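Cycloserine biosynthesis protein DcsG (Streptomyces lavendulae, PDB 6JIL) catalyses the ATP-dependent cyclization of O-ureido-D-serine to the antibiotic D-cycloserine, using magnesium ions in an ATP-grasp fold. Local coordinates at residues S159-V162 and A163-L166. Numbering follows the deposited sequence.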
ATOM      1  N   SER A 159     -13.335  14.574  13.828  1.00 19.61           N
ATOM      2  CA  SER A 159     -13.834  15.375  12.725  1.00 18.89           C
ATOM      3  C   SER A 159     -12.809  16.455  12.410  1.00 20.94           C
ATOM      4  O   SER A 159     -12.683  16.889  11.263  1.00 19.96           O
ATOM      5  CB  SER A 159     -15.184  16.009  13.077  1.00 19.75           C
ATOM      6  OG  SER A 159     -15.067  16.935  14.145  1.00 19.81           O
ATOM      7  N   ARG A 160     -12.074  16.883  13.435  1.00 22.04           N
ATOM      8  CA  ARG A 160     -11.048  17.904  13.257  1.00 23.52           C
ATOM      9  C   ARG A 160      -9.863  17.278  12.543  1.00 20.80           C
ATOM     10  O   ARG A 160      -9.179  17.933  11.762  1.00 20.51           O
ATOM     11  CB  ARG A 160     -10.620  18.485  14.607  1.00 26.20           C
ATOM     12  CG  ARG A 160     -11.495  19.647  15.079  1.00 32.50           C
ATOM     13  CD  ARG A 160     -11.682  19.642  16.598  1.00 38.97           C
ATOM     14  NE  ARG A 160     -10.421  19.502  17.329  1.00 42.84           N
ATOM     15  CZ  ARG A 160     -10.334  19.346  18.647  1.00 45.30           C
ATOM     16  NH1 ARG A 160     -11.437  19.312  19.388  1.00 44.78           N
ATOM     17  NH2 ARG A 160      -9.146  19.219  19.229  1.00 47.27           N
ATOM     18  N   HIS A 161      -9.629  16.001  12.811  1.00 18.91           N
ATOM     19  CA  HIS A 161      -8.545  15.285  12.151  1.00 17.85           C
ATOM     20  C   HIS A 161      -8.965  15.159  10.689  1.00 16.85           C
ATOM     21  O   HIS A 161      -8.172  15.392   9.777  1.00 16.66           O
ATOM     22  CB  HIS A 161      -8.365  13.897  12.780  1.00 16.40           C
ATOM     23  CG  HIS A 161      -7.294  13.068  12.140  1.00 16.06           C
ATOM     24  ND1 HIS A 161      -7.050  11.762  12.506  1.00 16.32           N
ATOM     25  CD2 HIS A 161      -6.412  13.351  11.153  1.00 16.92           C
ATOM     26  CE1 HIS A 161      -6.063  11.276  11.772  1.00 17.80           C
ATOM     27  NE2 HIS A 161      -5.659  12.222  10.943  1.00 17.19           N
ATOM     28  N   VAL A 162     -10.232  14.816  10.481  1.00 16.18           N
ATOM     29  CA  VAL A 162     -10.777  14.659   9.142  1.00 17.15           C
ATOM     30  C   VAL A 162     -10.687  15.967   8.367  1.00 17.76           C
ATOM     31  O   VAL A 162     -10.232  15.989   7.222  1.00 17.89           O
ATOM     32  CB  VAL A 162     -12.260  14.186   9.189  1.00 15.13           C
ATOM     33  CG1 VAL A 162     -12.892  14.274   7.803  1.00 13.42           C
ATOM     34  CG2 VAL A 162     -12.322  12.749   9.691  1.00 13.16           C
ATOM     35  N   ALA A 163     -11.109  17.056   9.002  1.00 17.42           N
ATOM     36  CA  ALA A 163     -11.089  18.360   8.359  1.00 17.92           C
ATOM     37  C   ALA A 163      -9.688  18.724   7.893  1.00 18.29           C
ATOM     38  O   ALA A 163      -9.507  19.212   6.779  1.00 18.38           O
ATOM     39  CB  ALA A 163     -11.622  19.429   9.313  1.00 18.28           C
ATOM     40  N   ARG A 164      -8.705  18.477   8.751  1.00 19.37           N
ATOM     41  CA  ARG A 164      -7.308  18.779   8.452  1.00 20.37           C
ATOM     42  C   ARG A 164      -6.864  18.093   7.162  1.00 20.05           C
ATOM     43  O   ARG A 164      -6.095  18.656   6.386  1.00 19.99           O
ATOM     44  CB  ARG A 164      -6.417  18.335   9.630  1.00 21.07           C
ATOM     45  CG  ARG A 164      -4.915  18.499   9.400  1.00 24.22           C
ATOM     46  CD  ARG A 164      -4.103  18.274  10.690  1.00 28.10           C
ATOM     47  NE  ARG A 164      -4.101  16.887  11.163  1.00 28.12           N
ATOM     48  CZ  ARG A 164      -3.336  15.921  10.657  1.00 29.16           C
ATOM     49  NH1 ARG A 164      -2.501  16.184   9.659  1.00 27.98           N
ATOM     50  NH2 ARG A 164      -3.407  14.688  11.147  1.00 27.14           N
ATOM     51  N   LEU A 165      -7.356  16.878   6.939  1.00 19.96           N
ATOM     52  CA  LEU A 165      -7.002  16.109   5.751  1.00 20.54           C
ATOM     53  C   LEU A 165      -7.715  16.602   4.499  1.00 20.12           C
ATOM     54  O   LEU A 165      -7.136  16.644   3.416  1.00 19.25           O
ATOM     55  CB  LEU A 165      -7.316  14.624   5.969  1.00 19.17           C
ATOM     56  CG  LEU A 165      -6.445  13.946   7.026  1.00 18.61           C
ATOM     57  CD1 LEU A 165      -6.774  12.462   7.106  1.00 16.92           C
ATOM     58  CD2 LEU A 165      -4.990  14.144   6.657  1.00 17.27           C
ATOM     59  N   LEU A 166      -8.980  16.962   4.653  1.00 19.94           N
ATOM     60  CA  LEU A 166      -9.752  17.463   3.528  1.00 20.96           C
ATOM     61  C   LEU A 166      -9.147  18.783   3.066  1.00 21.28           C
ATOM     62  O   LEU A 166      -9.065  19.057   1.867  1.00 21.43           O
ATOM     63  CB  LEU A 166     -11.212  17.671   3.944  1.00 19.10           C
ATOM     64  CG  LEU A 166     -11.939  16.421   4.452  1.00 19.08           C
ATOM     65  CD1 LEU A 166     -13.352  16.788   4.874  1.00 16.83           C
ATOM     66  CD2 LEU A 166     -11.960  15.350   3.360  1.00 17.30           C
TER
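His161 and Arg164 meet one turn apart on helix 155-167, where NH2 of the arginine reaches the imidazole, 3.3 Å from CD2 of His161. The two flat groups are almost parallel, their planes only 6° apart, yet NH2 lies obliquely to the ring and makes no hydrogen bond to NE2. Both side chains leave the helix with CG anti to the backbone N (chi1 178° in His161, 176° in Arg164), and a bend at chi3 brings the guanidinium back beside the imidazole. Each group is anchored separately: ND1 of His161 is hydrogen-bonded to the hydroxyl of Tyr150, and NH1 of Arg164 forms a salt bridge with Asp146. Leu165 brings CD1 to 4.0 Å from NE2 of His161 and continues the packing toward Pro138. On the side facing the antiparallel sheet, buried Val162 and partly exposed Leu166 lie alongside each other, CG1 of the valine 3.9 Å from CD1 of the leucine, both against Val172. Leu166 N donates to Val162 O at 3.0 Å, whereas the Leu165 N bond to His161 O is weak at 3.3 Å. The outer flank is looser: Arg160 and Arg164 are exposed, the former paired with Glu156, and partly exposed Ala163 sets its methyl near Ser159 O and against Ala117, while its N donates to that oxygen at 2.8 Å. The helix thus covers the sheet that carries the ATP-binding Lys137, with the imidazole about 10 Å from the bound ADP. With Asp146 pairing its guanidinium, Arg164 can probably keep its positive charge beside the imidazole, whose protonation that charge would be expected to disfavour.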